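Local coordinates for conserved membrane protein (Chlamydia abortus, PDB 6GZU) that removes ubiquitin and transfers acetyl groups as a secreted effector that fragments the host Golgi, here as its zinc-bearing CE-clan cysteine protease-like domain, at residues T136-N141 and V147-S152; P164-I169 and V189-K194. All blocks are in the same frame, centred on the assembly; numbering follows the deposited sequence. Where two conformers were deposited one is given.

Overall arrangement
Both contacts belong to consecutive parts of the Ulp1-like catalytic domain and follow one another along the chain, neither enclosing nor crossing the other. Interaction 1 comes first and closes the tight hairpin between strands 134-141 and 146-150. From there the chain passes through helix 159-174 and on to strand 188-191, which lies beside strand 146-150 and parallel to it; interaction 2 packs this helix onto that strand, closing a beta-alpha-beta unit. Strand 146-150 is thus shared, pairing with the hairpin partner along one edge and with 188-191 along the other, where Phe149 N lies 2.8 Å from Lys190 O. Together the contacts tie the middle of the mixed sheet to its edge and to its helical cover.

Interaction 1: T136-N141 and V147-S152; sequences TLVIVN and VVFFDS
Strands 136-141 and 147-150 run antiparallel at 165°, their axes 4.7 Å apart, with Leu137-Phe150 and Ile139-Val148 as hydrogen-bonded pairs and Val138-Phe149 and Val140-Val147 as non-hydrogen-bonded ones. Four backbone bonds of ordinary length join them; Phe150 N to Leu137 O, at 2.8 Å, is nearly straight (174°). Between the two hydrogen-bonded pairs, Val138 CA makes a CA-H...O contact with Val148 O at 3.3 Å. On the face toward helix 159-174, CG1 of Val138 meets CG1 of Val147 at 4.0 Å, the two side chains alongside and pointing the same way. Val138 CG2 reaches the edge of the Phe149 ring near its plane, 4.0 Å from CD1. CG anti to the backbone N (chi1 174°) carries this ring along its own strand toward Thr136, where CE1 comes within 3.6 Å of OG1. That hydroxyl is hydrogen-bonded to Leu105 O, while Thr136 CG2 rests 3.7 Å from Asp151 CG. On the opposite face Leu137 meets Phe150, and Ile139 meets Val148, CB against CB; Phe211 stacks on Phe150. Asp151 OD1 is hydrogen-bonded to His134 NE2 and Leu153 N, and OD2 to Phe156 N, so the hairpin probably helps place a Cys-His-Asp triad, with Cys204 as the likely third member.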
loop_
_atom_site.group_PDB
_atom_site.type_symbol
_atom_site.label_atom_id
_atom_site.label_comp_id
_atom_site.label_asym_id
_atom_site.label_seq_id
_atom_site.Cartn_x
_atom_site.Cartn_y
_atom_site.Cartn_z
ATOM N N THR A 136 0.271 4.319 -6.851
ATOM C CA THR A 136 -0.804 4.720 -5.965
ATOM C C THR A 136 -0.714 3.885 -4.707
ATOM O O THR A 136 0.189 3.049 -4.567
ATOM C CB THR A 136 -2.162 4.508 -6.634
ATOM O OG1 THR A 136 -2.321 3.122 -6.976
ATOM C CG2 THR A 136 -2.292 5.332 -7.915
ATOM N N LEU A 137 -1.624 4.106 -3.751
ATOM C CA LEU A 137 -1.524 3.419 -2.448
ATOM C C LEU A 137 -2.911 2.938 -2.038
ATOM O O LEU A 137 -3.870 3.714 -2.080
ATOM C CB LEU A 137 -0.999 4.406 -1.396
ATOM C CG LEU A 137 -0.817 3.836 0.019
ATOM C CD1 LEU A 137 0.318 2.803 0.005
ATOM C CD2 LEU A 137 -0.552 4.961 1.038
ATOM N N VAL A 138 -3.018 1.695 -1.567
ATOM C CA VAL A 138 -4.287 1.178 -1.004
ATOM C C VAL A 138 -3.974 0.898 0.458
ATOM O O VAL A 138 -3.038 0.146 0.798
ATOM C CB VAL A 138 -4.724 -0.118 -1.715
ATOM C CG1 VAL A 138 -5.904 -0.796 -0.969
ATOM C CG2 VAL A 138 -5.121 0.175 -3.161
ATOM N N ILE A 139 -4.746 1.497 1.358
ATOM C CA ILE A 139 -4.589 1.242 2.776
ATOM C C ILE A 139 -5.826 0.484 3.281
ATOM O O ILE A 139 -6.974 0.917 3.062
ATOM C CB ILE A 139 -4.502 2.569 3.577
ATOM C CG1 ILE A 139 -3.357 3.453 3.077
ATOM C CG2 ILE A 139 -4.373 2.237 5.118
ATOM C CD1 ILE A 139 -3.390 4.868 3.645
ATOM N N VAL A 140 -5.619 -0.614 4.000
ATOM C CA VAL A 140 -6.696 -1.308 4.713
ATOM C C VAL A 140 -6.501 -0.982 6.177
ATOM O O VAL A 140 -5.435 -1.257 6.756
ATOM C CB VAL A 140 -6.654 -2.828 4.457
ATOM C CG1 VAL A 140 -7.641 -3.561 5.381
ATOM C CG2 VAL A 140 -6.953 -3.101 2.982
ATOM N N ASN A 141 -7.521 -0.378 6.787
ATOM C CA ASN A 141 -7.476 -0.019 8.204
ATOM C C ASN A 141 -8.537 -0.840 8.910
ATOM O O ASN A 141 -9.752 -0.608 8.732
ATOM C CB ASN A 141 -7.679 1.494 8.407
ATOM C CG ASN A 141 -7.495 1.940 9.833
ATOM O OD1 ASN A 141 -7.900 1.250 10.775
ATOM N ND2 ASN A 141 -6.908 3.116 10.022
ATOM N N VAL A 147 -11.222 1.115 3.499
ATOM C CA VAL A 147 -10.226 0.924 2.441
ATOM C C VAL A 147 -9.998 2.282 1.825
ATOM O O VAL A 147 -10.912 2.872 1.238
ATOM C CB VAL A 147 -10.729 -0.117 1.377
ATOM C CG1 VAL A 147 -9.669 -0.325 0.262
ATOM C CG2 VAL A 147 -11.126 -1.447 2.028
ATOM N N VAL A 148 -8.792 2.816 2.037
ATOM C CA VAL A 148 -8.438 4.122 1.517
ATOM C C VAL A 148 -7.568 3.993 0.270
ATOM O O VAL A 148 -6.578 3.263 0.270
ATOM C CB VAL A 148 -7.663 4.934 2.606
ATOM C CG1 VAL A 148 -7.177 6.304 2.047
ATOM C CG2 VAL A 148 -8.601 5.120 3.812
ATOM N N PHE A 149 -7.952 4.689 -0.787
ATOM C CA PHE A 149 -7.169 4.683 -2.011
ATOM C C PHE A 149 -6.616 6.082 -2.271
ATOM O O PHE A 149 -7.381 7.078 -2.364
ATOM C CB PHE A 149 -8.081 4.286 -3.190
ATOM C CG PHE A 149 -7.415 4.396 -4.528
ATOM C CD1 PHE A 149 -6.336 3.586 -4.850
ATOM C CD2 PHE A 149 -7.863 5.304 -5.456
ATOM C CE1 PHE A 149 -5.732 3.670 -6.096
ATOM C CE2 PHE A 149 -7.270 5.381 -6.692
ATOM C CZ PHE A 149 -6.206 4.590 -7.006
ATOM N N PHE A 150 -5.293 6.162 -2.375
ATOM C CA PHE A 150 -4.618 7.426 -2.671
ATOM C C PHE A 150 -3.943 7.415 -4.019
ATOM O O PHE A 150 -3.121 6.562 -4.296
ATOM C CB PHE A 150 -3.563 7.719 -1.582
ATOM C CG PHE A 150 -2.752 8.954 -1.847
ATOM C CD1 PHE A 150 -1.627 8.892 -2.670
ATOM C CD2 PHE A 150 -3.113 10.187 -1.301
ATOM C CE1 PHE A 150 -0.897 10.044 -2.945
ATOM C CE2 PHE A 150 -2.361 11.343 -1.586
ATOM C CZ PHE A 150 -1.259 11.251 -2.379
ATOM N N ASP A 151 -4.326 8.367 -4.874
ATOM C CA ASP A 151 -3.718 8.594 -6.180
ATOM C C ASP A 151 -3.488 10.082 -6.275
ATOM O O ASP A 151 -4.461 10.866 -6.312
ATOM C CB ASP A 151 -4.692 8.148 -7.260
ATOM C CG ASP A 151 -4.191 8.441 -8.658
ATOM O OD1 ASP A 151 -3.034 8.885 -8.814
ATOM O OD2 ASP A 151 -4.960 8.240 -9.589
ATOM N N SER A 152 -2.217 10.496 -6.310
ATOM C CA SER A 152 -1.886 11.910 -6.414
ATOM C C SER A 152 -2.362 12.526 -7.716
ATOM O O SER A 152 -2.445 13.762 -7.806
ATOM C CB SER A 152 -0.373 12.162 -6.243
ATOM O OG SER A 152 0.426 11.250 -7.008
#

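Interaction 2: P164-I169 and V189-K194; sequences PALNSI and VKKVIK
This is an apolar helix-on-sheet contact, small and partly buried, where helix 159-174 lies over the edge strand 188-191 of the central sheet. No hydrogen bond joins the two segments; the axes of the two short segments come no closer than 9.4 Å and run roughly antiparallel, at 150°. Leu166 and Val189 carry the packing, their side chains crossing at about a right angle. Leu166 CD1 lies 3.8 Å from Val189 CG1, and the same valine methyl also rests 3.9 Å from Leu166 CB, so it is held along the leucine side chain. The second methyl, Val189 CG2, turns to the helix backbone and sits 3.8 Å from Leu166 O, with the Asn167 side chain beside it on the more exposed side. The same Leu166 CD1 also touches the aliphatic part of Lys191, 4.0 Å from CG. The lysine chain bends at CG-CD (chi3 76°), and its ammonium end forms a salt bridge with Asp163 of the same helix, so one side chain supplies both a greasy stem and an ionic tie. Leu166 also packs on Phe149, and, further along the helix, Ile169 packs on Val147 and on Ile51 and Val55 of helix 51-58. Strand 146-150, helix 159-174 and strand 188-191, whose two strands are parallel neighbours, form a beta-alpha-beta crossover within the Ulp1-like cysteine protease domain.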
loop_
_atom_site.group_PDB
_atom_site.type_symbol
_atom_site.label_atom_id
_atom_site.label_comp_id
_atom_site.label_asym_id
_atom_site.label_seq_id
_atom_site.Cartn_x
_atom_site.Cartn_y
_atom_site.Cartn_z
ATOM N N PRO A 164 -13.532 -2.192 -8.873
ATOM C CA PRO A 164 -13.974 -3.541 -8.458
ATOM C C PRO A 164 -13.034 -4.082 -7.416
ATOM O O PRO A 164 -13.471 -4.745 -6.447
ATOM C CB PRO A 164 -13.843 -4.350 -9.728
ATOM C CG PRO A 164 -14.113 -3.366 -10.798
ATOM C CD PRO A 164 -13.461 -2.077 -10.347
ATOM N N ALA A 165 -11.741 -3.798 -7.547
ATOM C CA ALA A 165 -10.778 -4.289 -6.563
ATOM C C ALA A 165 -11.034 -3.668 -5.160
ATOM O O ALA A 165 -11.098 -4.388 -4.141
ATOM C CB ALA A 165 -9.318 -4.044 -7.064
ATOM N N LEU A 166 -11.203 -2.339 -5.088
ATOM C CA LEU A 166 -11.427 -1.684 -3.793
ATOM C C LEU A 166 -12.690 -2.233 -3.160
ATOM O O LEU A 166 -12.724 -2.480 -1.950
ATOM C CB LEU A 166 -11.547 -0.165 -3.956
ATOM C CG LEU A 166 -10.279 0.520 -4.521
ATOM C CD1 LEU A 166 -10.620 1.990 -4.678
ATOM C CD2 LEU A 166 -9.054 0.319 -3.638
ATOM N N ASN A 167 -13.746 -2.394 -3.956
ATOM C CA ASN A 167 -15.060 -2.738 -3.405
ATOM C C ASN A 167 -15.136 -4.197 -3.079
ATOM O O ASN A 167 -15.840 -4.583 -2.123
ATOM C CB ASN A 167 -16.180 -2.258 -4.345
ATOM C CG ASN A 167 -16.311 -0.787 -4.306
ATOM O OD1 ASN A 167 -15.730 -0.040 -5.169
ATOM N ND2 ASN A 167 -17.001 -0.304 -3.304
ATOM N N SER A 168 -14.396 -5.029 -3.815
ATOM C CA SER A 168 -14.394 -6.435 -3.481
ATOM C C SER A 168 -13.622 -6.647 -2.163
ATOM O O SER A 168 -14.073 -7.400 -1.277
ATOM C CB SER A 168 -13.806 -7.225 -4.629
ATOM O OG SER A 168 -14.000 -8.595 -4.443
ATOM N N ILE A 169 -12.483 -5.987 -1.984
ATOM C CA ILE A 169 -11.791 -6.045 -0.705
ATOM C C ILE A 169 -12.729 -5.565 0.391
ATOM O O ILE A 169 -12.823 -6.199 1.458
ATOM C CB ILE A 169 -10.526 -5.142 -0.757
ATOM C CG1 ILE A 169 -9.500 -5.765 -1.707
ATOM C CG2 ILE A 169 -9.944 -4.924 0.662
ATOM C CD1 ILE A 169 -8.379 -4.763 -2.116
ATOM N N VAL A 189 -15.183 2.582 1.360
ATOM C CA VAL A 189 -14.117 2.913 0.415
ATOM C C VAL A 189 -13.998 4.422 0.313
ATOM O O VAL A 189 -14.969 5.138 0.001
ATOM C CB VAL A 189 -14.407 2.297 -0.994
ATOM C CG1 VAL A 189 -13.317 2.744 -2.044
ATOM C CG2 VAL A 189 -14.494 0.760 -0.902
ATOM N N LYS A 190 -12.781 4.926 0.494
ATOM C CA LYS A 190 -12.521 6.364 0.405
ATOM C C LYS A 190 -11.422 6.612 -0.651
ATOM O O LYS A 190 -10.262 6.272 -0.428
ATOM C CB LYS A 190 -12.008 6.902 1.768
ATOM C CG LYS A 190 -13.007 6.749 2.931
ATOM C CD LYS A 190 -12.431 7.270 4.254
ATOM C CE LYS A 190 -13.515 7.261 5.331
ATOM N NZ LYS A 190 -12.976 7.613 6.707
ATOM N N LYS A 191 -11.792 7.168 -1.800
ATOM C CA LYS A 191 -10.813 7.549 -2.810
ATOM C C LYS A 191 -10.554 9.028 -2.497
ATOM O O LYS A 191 -11.285 9.926 -2.944
ATOM C CB LYS A 191 -11.403 7.328 -4.208
ATOM C CG LYS A 191 -11.720 5.801 -4.450
ATOM C CD LYS A 191 -12.291 5.560 -5.862
ATOM C CE LYS A 191 -11.232 5.618 -6.984
ATOM N NZ LYS A 191 -11.872 5.509 -8.340
ATOM N N VAL A 192 -9.474 9.300 -1.749
ATOM C CA VAL A 192 -9.385 10.559 -1.006
ATOM C C VAL A 192 -8.980 11.767 -1.838
ATOM O O VAL A 192 -9.311 12.898 -1.468
ATOM C CB VAL A 192 -8.431 10.454 0.201
ATOM C CG1 VAL A 192 -9.077 9.514 1.247
ATOM C CG2 VAL A 192 -7.039 9.979 -0.231
ATOM N N ILE A 193 -8.277 11.569 -2.958
ATOM C CA ILE A 193 -7.858 12.708 -3.806
ATOM C C ILE A 193 -8.883 12.901 -4.925
ATOM O O ILE A 193 -9.042 12.027 -5.807
ATOM C CB ILE A 193 -6.466 12.427 -4.415
ATOM C CG1 ILE A 193 -5.471 12.101 -3.317
ATOM C CG2 ILE A 193 -5.981 13.587 -5.288
ATOM C CD1 ILE A 193 -5.468 13.133 -2.198
ATOM N N LYS A 194 -9.583 14.035 -4.902
ATOM C CA LYS A 194 -10.592 14.297 -5.911
ATOM C C LYS A 194 -10.048 15.175 -7.010
ATOM O O LYS A 194 -10.563 15.148 -8.122
ATOM C CB LYS A 194 -11.849 14.925 -5.308
ATOM C CG LYS A 194 -12.478 14.162 -4.164
ATOM C CD LYS A 194 -12.524 12.624 -4.358
ATOM C CE LYS A 194 -13.333 12.106 -5.572
ATOM N NZ LYS A 194 -13.643 10.601 -5.452
#